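Local coordinates for protein aminotransferase class I and II (Streptococcus suis 89/1591, PDB 3OP7) that probably transfers amino groups between amino acids and 2-oxo acids, using pyridoxal 5'-phosphate held as a Schiff base on an active-site lysine, at residues Tyr99-Pro104 against Thr241-Asp246; Asp130-Glu135 against Lys156-Asn161. One frame throughout, in Å; residues are numbered along the deposited sequence. Where two conformers were deposited one is given.

Interaction 1 of 2, residues Tyr99-Pro104 against Thr241-Asp246; sequences YSLIEP and TDILRD
Ser-100 and Leu-244 bring the end of helix 89-101 against the C-terminal part of helix 238-244, their CA atoms 6.0 Å apart, the nearest approach of the two backbones. Residues 99-101 form the last turn of helix 89-101, and the chain leaves helical geometry at Ile-102 to run on as an extended segment through Pro-104. No hydrogen bond crosses between the segments, so the contact consists of side-chain packing.

Leu-244 is pressed against the first helix through one branch, CD2. Leu-244 CD2 sits 3.4 Å from Ser-100 CB, tighter than ordinary carbon-carbon contact, and 3.6 Å from Ser-100 OG. With OG beside its own backbone N (chi1 -70°), the serine hydroxyl is hydrogen-bonded to the carbonyl oxygen of Leu-96, one turn back in its own helix, and the Leu-244 methyl packs beside it. Leu-101 borders the same methyl, its CG 4.2 Å from Leu-244 CD2, the two leucine side chains crossing nearly at right angles. Leu-101 CD2 lies 3.8 Å from Ile-243 CG2, and Ile-243 CD1 is close to the same methyl, so both arms of the isoleucine touch it.

The arrangement is consistent with the large domain of a class I and II (fold type I) aminotransferase, in which helices pack beside the mixed sheet; here the contact joins two of them. The second subunit approaches nearby, its Asn-14 hydrogen-bonded to Asp-246 and its Ser-124 to Tyr-99. Within the chain the apolar seam continues beyond the two segments: Ser-100 touches Tyr-247, Leu-244 packs on Leu-85 of strand 84-87, and Leu-101 on Met-157 of strand 157-161.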
loop_
_atom_site.group_PDB
_atom_site.type_symbol
_atom_site.label_atom_id
_atom_site.label_comp_id
_atom_site.label_asym_id
_atom_site.label_seq_id
_atom_site.Cartn_x
_atom_site.Cartn_y
_atom_site.Cartn_z
ATOM N N TYR A 99 -9.373 7.593 -1.946
ATOM C CA TYR A 99 -8.554 8.301 -2.900
ATOM C C TYR A 99 -9.200 8.302 -4.304
ATOM O O TYR A 99 -9.111 9.304 -5.047
ATOM C CB TYR A 99 -7.171 7.688 -2.896
ATOM C CG TYR A 99 -6.042 8.544 -3.373
ATOM C CD1 TYR A 99 -6.107 9.924 -3.360
ATOM C CD2 TYR A 99 -4.903 7.970 -3.869
ATOM C CE1 TYR A 99 -5.055 10.709 -3.839
ATOM C CE2 TYR A 99 -3.844 8.753 -4.329
ATOM C CZ TYR A 99 -3.928 10.113 -4.299
ATOM O OH TYR A 99 -2.873 10.866 -4.799
ATOM N N SER A 100 -9.856 7.208 -4.672
ATOM C CA SER A 100 -10.469 7.059 -5.988
ATOM C C SER A 100 -11.715 7.940 -6.098
ATOM O O SER A 100 -11.958 8.567 -7.159
ATOM C CB SER A 100 -10.866 5.590 -6.228
ATOM O OG SER A 100 -9.725 4.772 -6.384
ATOM N N LEU A 101 -12.521 7.966 -5.038
ATOM C CA LEU A 101 -13.864 8.511 -5.138
ATOM C C LEU A 101 -14.057 9.919 -4.621
ATOM O O LEU A 101 -15.011 10.581 -5.028
ATOM C CB LEU A 101 -14.891 7.566 -4.467
ATOM C CG LEU A 101 -14.943 6.168 -5.085
ATOM C CD1 LEU A 101 -15.886 5.307 -4.224
ATOM C CD2 LEU A 101 -15.367 6.187 -6.568
ATOM N N ILE A 102 -13.209 10.373 -3.717
ATOM C CA ILE A 102 -13.451 11.637 -3.050
ATOM C C ILE A 102 -12.768 12.759 -3.809
ATOM O O ILE A 102 -11.568 12.686 -4.110
ATOM C CB ILE A 102 -13.006 11.600 -1.578
ATOM C CG1 ILE A 102 -13.845 10.597 -0.792
ATOM C CG2 ILE A 102 -13.120 12.994 -0.910
ATOM C CD1 ILE A 102 -15.383 10.742 -0.934
ATOM N N GLU A 103 -13.540 13.802 -4.115
ATOM C CA GLU A 103 -13.077 14.980 -4.857
ATOM C C GLU A 103 -13.072 16.208 -3.958
ATOM O O GLU A 103 -13.860 16.291 -3.009
ATOM C CB GLU A 103 -14.010 15.256 -6.021
ATOM C CG GLU A 103 -14.421 14.057 -6.803
ATOM C CD GLU A 103 -13.657 13.857 -8.053
ATOM O OE1 GLU A 103 -12.404 13.882 -7.968
ATOM O OE2 GLU A 103 -14.328 13.684 -9.119
ATOM N N PRO A 104 -12.219 17.187 -4.249
ATOM C CA PRO A 104 -12.231 18.428 -3.492
ATOM C C PRO A 104 -13.624 19.040 -3.451
ATOM O O PRO A 104 -14.314 19.050 -4.464
ATOM C CB PRO A 104 -11.293 19.352 -4.304
ATOM C CG PRO A 104 -10.417 18.486 -5.002
ATOM C CD PRO A 104 -11.211 17.225 -5.330
ATOM N N THR A 241 -16.527 -0.714 -8.508
ATOM C CA THR A 241 -15.394 -1.614 -8.742
ATOM C C THR A 241 -14.646 -1.206 -9.994
ATOM O O THR A 241 -13.397 -1.148 -10.041
ATOM C CB THR A 241 -15.854 -3.083 -8.823
ATOM O OG1 THR A 241 -16.468 -3.434 -7.565
ATOM C CG2 THR A 241 -14.682 -4.030 -9.019
ATOM N N ASP A 242 -15.409 -0.909 -11.032
ATOM C CA ASP A 242 -14.772 -0.450 -12.288
ATOM C C ASP A 242 -13.995 0.854 -12.146
ATOM O O ASP A 242 -12.997 1.036 -12.851
ATOM C CB ASP A 242 -15.798 -0.232 -13.393
ATOM C CG ASP A 242 -16.127 -1.500 -14.168
ATOM O OD1 ASP A 242 -15.337 -2.461 -14.099
ATOM O OD2 ASP A 242 -17.182 -1.520 -14.877
ATOM N N ILE A 243 -14.454 1.774 -11.295
ATOM C CA ILE A 243 -13.693 3.002 -11.048
ATOM C C ILE A 243 -12.391 2.693 -10.329
ATOM O O ILE A 243 -11.284 3.056 -10.791
ATOM C CB ILE A 243 -14.502 4.015 -10.258
ATOM C CG1 ILE A 243 -15.696 4.528 -11.065
ATOM C CG2 ILE A 243 -13.620 5.153 -9.805
ATOM C CD1 ILE A 243 -16.701 5.341 -10.251
ATOM N N LEU A 244 -12.508 1.924 -9.257
ATOM C CA LEU A 244 -11.343 1.649 -8.384
ATOM C C LEU A 244 -10.200 0.985 -9.133
ATOM O O LEU A 244 -9.059 1.200 -8.808
ATOM C CB LEU A 244 -11.732 0.798 -7.195
ATOM C CG LEU A 244 -12.842 1.309 -6.279
ATOM C CD1 LEU A 244 -13.050 0.427 -4.996
ATOM C CD2 LEU A 244 -12.705 2.751 -5.860
ATOM N N ARG A 245 -10.524 0.148 -10.118
ATOM C CA ARG A 245 -9.507 -0.643 -10.817
ATOM C C ARG A 245 -8.469 0.206 -11.531
ATOM O O ARG A 245 -7.388 -0.293 -11.852
ATOM C CB ARG A 245 -10.132 -1.517 -11.886
ATOM C CG ARG A 245 -10.927 -2.672 -11.421
ATOM C CD ARG A 245 -11.170 -3.531 -12.640
ATOM N NE ARG A 245 -11.507 -4.845 -12.196
ATOM C CZ ARG A 245 -12.759 -5.223 -12.041
ATOM N NH1 ARG A 245 -13.723 -4.385 -12.388
ATOM N NH2 ARG A 245 -13.043 -6.431 -11.584
ATOM N N ASP A 246 -8.814 1.452 -11.806
ATOM C CA ASP A 246 -7.950 2.329 -12.543
ATOM C C ASP A 246 -7.073 3.231 -11.666
ATOM O O ASP A 246 -6.380 4.111 -12.198
ATOM C CB ASP A 246 -8.769 3.176 -13.504
ATOM C CG ASP A 246 -9.333 2.359 -14.693
ATOM O OD1 ASP A 246 -8.706 1.340 -15.143
ATOM O OD2 ASP A 246 -10.410 2.769 -15.163
#

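Interaction 2 of 2, residues Asp130-Glu135 against Lys156-Asn161; sequences DLWQIE and KMICIN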
loop_
_atom_site.group_PDB
_atom_site.type_symbol
_atom_site.label_atom_id
_atom_site.label_comp_id
_atom_site.label_asym_id
_atom_site.label_seq_id
_atom_site.Cartn_x
_atom_site.Cartn_y
_atom_site.Cartn_z
ATOM N N ASP A 130 -17.900 16.282 7.988
ATOM C CA ASP A 130 -18.644 16.411 9.221
ATOM C C ASP A 130 -18.496 15.133 10.059
ATOM O O ASP A 130 -18.387 14.023 9.519
ATOM C CB ASP A 130 -20.130 16.650 8.892
ATOM C CG ASP A 130 -20.482 18.123 8.707
ATOM O OD1 ASP A 130 -20.027 18.961 9.530
ATOM O OD2 ASP A 130 -21.230 18.448 7.747
ATOM N N LEU A 131 -18.505 15.297 11.373
ATOM C CA LEU A 131 -18.295 14.206 12.303
ATOM C C LEU A 131 -19.589 13.764 12.941
ATOM O O LEU A 131 -20.339 14.553 13.537
ATOM C CB LEU A 131 -17.278 14.613 13.350
ATOM C CG LEU A 131 -15.906 15.041 12.778
ATOM C CD1 LEU A 131 -14.987 15.456 13.959
ATOM C CD2 LEU A 131 -15.219 14.011 11.910
ATOM N N TRP A 132 -19.867 12.488 12.803
ATOM C CA TRP A 132 -21.084 11.900 13.329
ATOM C C TRP A 132 -20.706 11.185 14.624
ATOM O O TRP A 132 -20.141 10.094 14.598
ATOM C CB TRP A 132 -21.619 10.948 12.266
ATOM C CG TRP A 132 -22.978 10.352 12.587
ATOM C CD1 TRP A 132 -23.978 10.902 13.366
ATOM C CD2 TRP A 132 -23.502 9.107 12.099
ATOM N NE1 TRP A 132 -25.055 10.068 13.377
ATOM C CE2 TRP A 132 -24.787 8.952 12.638
ATOM C CE3 TRP A 132 -22.997 8.093 11.286
ATOM C CZ2 TRP A 132 -25.593 7.823 12.349
ATOM C CZ3 TRP A 132 -23.793 6.979 11.010
ATOM C CH2 TRP A 132 -25.051 6.854 11.519
ATOM N N GLN A 133 -21.078 11.819 15.738
ATOM C CA GLN A 133 -20.492 11.515 17.061
ATOM C C GLN A 133 -21.133 10.306 17.744
ATOM O O GLN A 133 -22.344 10.254 17.930
ATOM C CB GLN A 133 -20.614 12.725 18.023
ATOM C CG GLN A 133 -19.860 14.001 17.557
ATOM C CD GLN A 133 -18.366 13.964 17.782
ATOM O OE1 GLN A 133 -17.837 13.082 18.483
ATOM N NE2 GLN A 133 -17.655 14.910 17.151
ATOM N N ILE A 134 -20.298 9.343 18.148
ATOM C CA ILE A 134 -20.757 8.196 18.891
ATOM C C ILE A 134 -21.145 8.689 20.286
ATOM O O ILE A 134 -20.575 9.682 20.786
ATOM C CB ILE A 134 -19.740 7.039 18.952
ATOM C CG1 ILE A 134 -18.482 7.447 19.718
ATOM C CG2 ILE A 134 -19.375 6.539 17.485
ATOM C CD1 ILE A 134 -17.344 6.382 19.655
ATOM N N GLU A 135 -22.129 8.004 20.880
ATOM C CA GLU A 135 -22.685 8.370 22.155
ATOM C C GLU A 135 -22.647 7.219 23.169
ATOM O O GLU A 135 -23.357 6.204 23.057
ATOM C CB GLU A 135 -24.120 8.906 21.987
ATOM C CG GLU A 135 -24.107 10.349 21.420
ATOM C CD GLU A 135 -25.446 10.833 20.869
ATOM O OE1 GLU A 135 -26.477 10.218 21.188
ATOM O OE2 GLU A 135 -25.437 11.805 20.072
ATOM N N LYS A 156 -21.739 13.057 -0.514
ATOM C CA LYS A 156 -21.141 12.025 -1.365
ATOM C C LYS A 156 -20.976 10.681 -0.700
ATOM O O LYS A 156 -21.171 9.628 -1.348
ATOM C CB LYS A 156 -19.789 12.449 -1.877
ATOM C CG LYS A 156 -19.117 11.307 -2.661
ATOM C CD LYS A 156 -18.102 11.637 -3.712
ATOM C CE LYS A 156 -18.686 12.209 -4.983
ATOM N NZ LYS A 156 -17.525 12.721 -5.794
HETATM N N MSE A 157 -20.614 10.693 0.586
HETATM C CA MSE A 157 -20.225 9.476 1.278
HETATM C C MSE A 157 -20.390 9.612 2.776
HETATM O O MSE A 157 -20.171 10.682 3.318
HETATM C CB MSE A 157 -18.757 9.131 0.950
HETATM C CG MSE A 157 -18.292 7.788 1.554
HETATM SE SE MSE A 157 -16.490 7.383 1.113
HETATM C CE MSE A 157 -16.784 7.006 -0.762
ATOM N N ILE A 158 -20.836 8.526 3.418
ATOM C CA ILE A 158 -20.863 8.360 4.840
ATOM C C ILE A 158 -19.911 7.205 5.161
ATOM O O ILE A 158 -20.001 6.128 4.526
ATOM C CB ILE A 158 -22.271 8.001 5.348
ATOM C CG1 ILE A 158 -23.251 9.127 5.036
ATOM C CG2 ILE A 158 -22.278 7.743 6.896
ATOM C CD1 ILE A 158 -24.731 8.700 5.111
ATOM N N CYS A 159 -18.988 7.450 6.089
ATOM C CA CYS A 159 -18.019 6.443 6.514
ATOM C C CYS A 159 -18.349 5.911 7.880
ATOM O O CYS A 159 -18.547 6.683 8.844
ATOM C CB CYS A 159 -16.598 7.025 6.498
ATOM S SG CYS A 159 -16.045 7.705 4.962
ATOM N N ILE A 160 -18.430 4.578 7.982
ATOM C CA ILE A 160 -18.598 3.893 9.239
ATOM C C ILE A 160 -17.570 2.771 9.395
ATOM O O ILE A 160 -16.937 2.354 8.431
ATOM C CB ILE A 160 -20.013 3.296 9.358
ATOM C CG1 ILE A 160 -20.259 2.173 8.331
ATOM C CG2 ILE A 160 -21.105 4.405 9.270
ATOM C CD1 ILE A 160 -21.654 1.441 8.591
ATOM N N ASN A 161 -17.432 2.267 10.618
ATOM C CA ASN A 161 -16.505 1.211 10.958
ATOM C C ASN A 161 -17.382 0.298 11.838
ATOM O O ASN A 161 -17.864 0.690 12.901
ATOM C CB ASN A 161 -15.322 1.857 11.682
ATOM C CG ASN A 161 -14.190 0.910 12.068
ATOM O OD1 ASN A 161 -13.390 1.275 12.961
ATOM N ND2 ASN A 161 -14.058 -0.240 11.397
#
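The indole of Trp-132 lies alongside Ile-160, the two side chains pointing the same way from strands that are not direct neighbours. Strand 107-112 runs between them, and the closest CA atoms, those of Trp-132 and Ile-158, are 9.2 Å apart; the large ring bridges that gap. Its CG stands opposite the backbone N (chi1 -174°), and the six-membered ring meets the isoleucines through CZ3. Ile-160 CG2 lies 4.1 Å from Trp-132 CZ3, at the ring edge and near the indole plane. Ile-158 CG2 approaches Trp-132 CZ3 obliquely and more loosely, at 4.5 Å. The indole therefore presents its rim, rather than a face, to Ile-160.

Helix 173-184 packs over this side of the mixed sheet, with Leu-179 touching both Trp-132 and Ile-160, as in the large domain of fold type I PLP-dependent enzymes. Elsewhere on the ring system, NE1 is hydrogen-bonded to the carbonyl oxygen of Asp-143, which should restrain the indole's rotation. The contact is thus loose, nondirectional van der Waals packing in a buried apolar layer, the indole's one polar atom being satisfied by Asp-143 O.

Overall arrangement
After several N-terminal helices and strand 84-87 the chain reaches helix 89-101, whose end supplies part of residues 99-104. Strand 107-112 follows, then strand 128-135, and a short excursion through strand 141-142 and helix 144-150 returns as strand 157-161, where interaction 2 closes the smaller loop. A much longer path through strands 189-193, 214-219 and 232-235 leads to helix 238-244 and interaction 1, so interaction 2 is nested inside the loop that interaction 1 closes. Interaction 2 spans strands of the mixed central sheet, whereas interaction 1 joins two helices near the subunit interface. Their centres lie 20 Å apart, yet Lys-156 and Met-157 touch residues 101-103, linking both contacts directly.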